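Local coordinates for flagellar assembly factor FliW (Geobacillus thermodenitrificans, PDB 5DMD), which probably binds the translational repressor CsrA and keeps it from silencing its target mRNAs, flagellin among them, and also binds flagellin during flagellum assembly, at residues L92-L96 and T106-Q110. The protein carries 1 engineered substitution. Numbering follows the deposited sequence.
Sequences LYVIL and TANLQ
Residues 92-96 are in beta conformation, and their end pairs antiparallel with 106-110 through Leu96 and Ala107, a non-hydrogen-bonded pair with CA atoms 4.5 Å apart. Val94, an m rotamer pointing toward the partner, packs over Ala107 and Leu109: its CG2 lies 4.0 Å from Ala107 CB, its CG1 3.9 Å from Leu109 CD2 and 3.7 Å from Asn108 O. Leu96 (m, t) brings CD2 to Ala107 CB (3.8 Å), while its CA approaches Thr106 O at 3.3 Å in a CA-H...O contact. Asn108 N donates a straight hydrogen bond to Ile95 O (3.2 Å, 168°), but the return bond of this pair is not made directly: a water accepts from Ile95 N (2.9 Å) and donates to Asn108 O (2.7 Å). Leu109 and Gln110 then take helix-like backbone angles, and Asn108 OD1 accepts a weak hydrogen bond from Gln110 N (2.9 Å). Val94 and Leu96 make backbone hydrogen bonds with Ile61 and Val59 of strand 57-61. This is a β-hairpin within the antiparallel sheet of FliW, its second strand interrupted where a water links the two strands.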
ATOM      1  N   LEU A  92      -1.043   3.634   7.062  1.00 16.08           N
ATOM      2  CA  LEU A  92       0.113   3.553   6.187  1.00 15.11           C
ATOM      3  C   LEU A  92       0.364   2.105   5.787  1.00 15.74           C
ATOM      4  O   LEU A  92       0.235   1.186   6.606  1.00 16.77           O
ATOM      5  CB  LEU A  92       1.374   4.060   6.894  1.00 21.32           C
ATOM      6  CG  LEU A  92       1.572   5.546   7.189  1.00 41.36           C
ATOM      7  CD1 LEU A  92       2.913   5.744   7.891  1.00 30.32           C
ATOM      8  CD2 LEU A  92       1.483   6.397   5.933  1.00 26.03           C
ATOM      9  N   TYR A  93       0.767   1.911   4.537  1.00 14.02           N
ATOM     10  CA  TYR A  93       1.105   0.594   4.014  1.00 13.86           C
ATOM     11  C   TYR A  93       2.298   0.757   3.098  1.00 15.69           C
ATOM     12  O   TYR A  93       2.510   1.829   2.524  1.00 16.06           O
ATOM     13  CB  TYR A  93      -0.040  -0.013   3.181  1.00 15.05           C
ATOM     14  CG  TYR A  93      -1.334  -0.139   3.959  1.00 13.59           C
ATOM     15  CD1 TYR A  93      -1.551  -1.209   4.811  1.00 18.31           C
ATOM     16  CD2 TYR A  93      -2.323   0.827   3.854  1.00 16.58           C
ATOM     17  CE1 TYR A  93      -2.721  -1.315   5.539  1.00 21.55           C
ATOM     18  CE2 TYR A  93      -3.500   0.729   4.580  1.00 18.09           C
ATOM     19  CZ  TYR A  93      -3.694  -0.341   5.412  1.00 20.58           C
ATOM     20  OH  TYR A  93      -4.874  -0.432   6.126  1.00 28.40           O
ATOM     21  N   VAL A  94       3.071  -0.318   2.950  1.00 14.55           N
ATOM     22  CA  VAL A  94       4.081  -0.380   1.896  1.00 16.08           C
ATOM     23  C   VAL A  94       3.833  -1.608   1.032  1.00 18.88           C
ATOM     24  O   VAL A  94       3.316  -2.629   1.497  1.00 16.01           O
ATOM     25  CB  VAL A  94       5.528  -0.350   2.428  1.00 14.61           C
ATOM     26  CG1 VAL A  94       5.857   1.031   3.013  1.00 14.46           C
ATOM     27  CG2 VAL A  94       5.745  -1.456   3.461  1.00 15.81           C
ATOM     28  N   ILE A  95       4.215  -1.509  -0.226  1.00 14.44           N
ATOM     29  CA  ILE A  95       3.973  -2.575  -1.193  1.00 14.34           C
ATOM     30  C   ILE A  95       5.150  -3.531  -1.238  1.00 14.49           C
ATOM     31  O   ILE A  95       6.308  -3.114  -1.310  1.00 15.91           O
ATOM     32  CB  ILE A  95       3.665  -1.989  -2.580  1.00 14.13           C
ATOM     33  CG1 ILE A  95       2.410  -1.134  -2.491  1.00 18.14           C
ATOM     34  CG2 ILE A  95       3.481  -3.097  -3.633  1.00 16.29           C
ATOM     35  CD1 ILE A  95       2.073  -0.408  -3.761  1.00 18.07           C
ATOM     36  N   LEU A  96       4.847  -4.824  -1.239  1.00 16.11           N
ATOM     37  CA  LEU A  96       5.864  -5.857  -1.297  1.00 15.65           C
ATOM     38  C   LEU A  96       6.160  -6.278  -2.726  1.00 18.01           C
ATOM     39  O   LEU A  96       5.279  -6.311  -3.590  1.00 22.13           O
ATOM     40  CB  LEU A  96       5.416  -7.089  -0.510  1.00 17.53           C
ATOM     41  CG  LEU A  96       5.041  -6.914   0.961  1.00 18.42           C
ATOM     42  CD1 LEU A  96       4.813  -8.287   1.599  1.00 22.78           C
ATOM     43  CD2 LEU A  96       6.119  -6.133   1.710  1.00 16.05           C
ATOM     44  N   THR A 106      10.964  -8.200  -0.467  1.00 18.16           N
ATOM     45  CA  THR A 106      11.351  -6.845  -0.107  1.00 18.85           C
ATOM     46  C   THR A 106      10.134  -5.932  -0.097  1.00 16.15           C
ATOM     47  O   THR A 106       9.081  -6.259  -0.645  1.00 15.49           O
ATOM     48  CB  THR A 106      12.390  -6.277  -1.083  1.00 18.59           C
ATOM     49  OG1 THR A 106      11.851  -6.260  -2.411  1.00 20.22           O
ATOM     50  CG2 THR A 106      13.656  -7.119  -1.060  1.00 18.63           C
ATOM     51  N   ALA A 107      10.308  -4.772   0.527  1.00 14.39           N
ATOM     52  CA  ALA A 107       9.308  -3.714   0.540  1.00 16.71           C
ATOM     53  C   ALA A 107       9.895  -2.425  -0.027  1.00 13.72           C
ATOM     54  O   ALA A 107      11.082  -2.137   0.146  1.00 16.29           O
ATOM     55  CB  ALA A 107       8.834  -3.442   1.969  1.00 15.49           C
ATOM     56  N   ASN A 108       9.049  -1.641  -0.701  1.00 15.33           N
ATOM     57  CA  ASN A 108       9.434  -0.314  -1.187  1.00 15.87           C
ATOM     58  C   ASN A 108       9.077   0.705  -0.110  1.00 16.22           C
ATOM     59  O   ASN A 108       7.935   1.162  -0.022  1.00 16.05           O
ATOM     60  CB  ASN A 108       8.769   0.008  -2.526  1.00 14.23           C
ATOM     61  CG  ASN A 108       9.259   1.326  -3.120  1.00 17.63           C
ATOM     62  OD1 ASN A 108       9.735   2.206  -2.402  1.00 20.29           O
ATOM     63  ND2 ASN A 108       9.172   1.456  -4.440  1.00 17.55           N
ATOM     64  N   LEU A 109      10.067   1.062   0.717  1.00 14.48           N
ATOM     65  CA  LEU A 109       9.863   2.053   1.766  1.00 16.20           C
ATOM     66  C   LEU A 109       9.890   3.487   1.244  1.00 15.50           C
ATOM     67  O   LEU A 109       9.462   4.403   1.962  1.00 15.54           O
ATOM     68  CB  LEU A 109      10.905   1.858   2.873  1.00 17.52           C
ATOM     69  CG  LEU A 109      10.912   0.471   3.515  1.00 17.20           C
ATOM     70  CD1 LEU A 109      11.884   0.457   4.684  1.00 15.90           C
ATOM     71  CD2 LEU A 109       9.514   0.058   3.955  1.00 14.46           C
ATOM     72  N   GLN A 110      10.348   3.704   0.007  1.00 15.29           N
ATOM     73  CA  GLN A 110      10.351   5.047  -0.562  1.00 16.85           C
ATOM     74  C   GLN A 110       8.963   5.523  -0.964  1.00 21.62           C
ATOM     75  O   GLN A 110       8.742   6.736  -1.040  1.00 18.53           O
ATOM     76  CB  GLN A 110      11.264   5.102  -1.793  1.00 23.30           C
ATOM     77  CG  GLN A 110      11.561   6.516  -2.280  1.00 28.76           C
ATOM     78  CD  GLN A 110      12.155   6.553  -3.682  1.00 39.96           C
ATOM     79  OE1 GLN A 110      12.611   5.539  -4.207  1.00 27.91           O
ATOM     80  NE2 GLN A 110      12.163   7.735  -4.287  1.00 55.41           N
TER
HETATM   81  O   HOH W   1       5.499   0.893  -1.254  1.00 15.73           O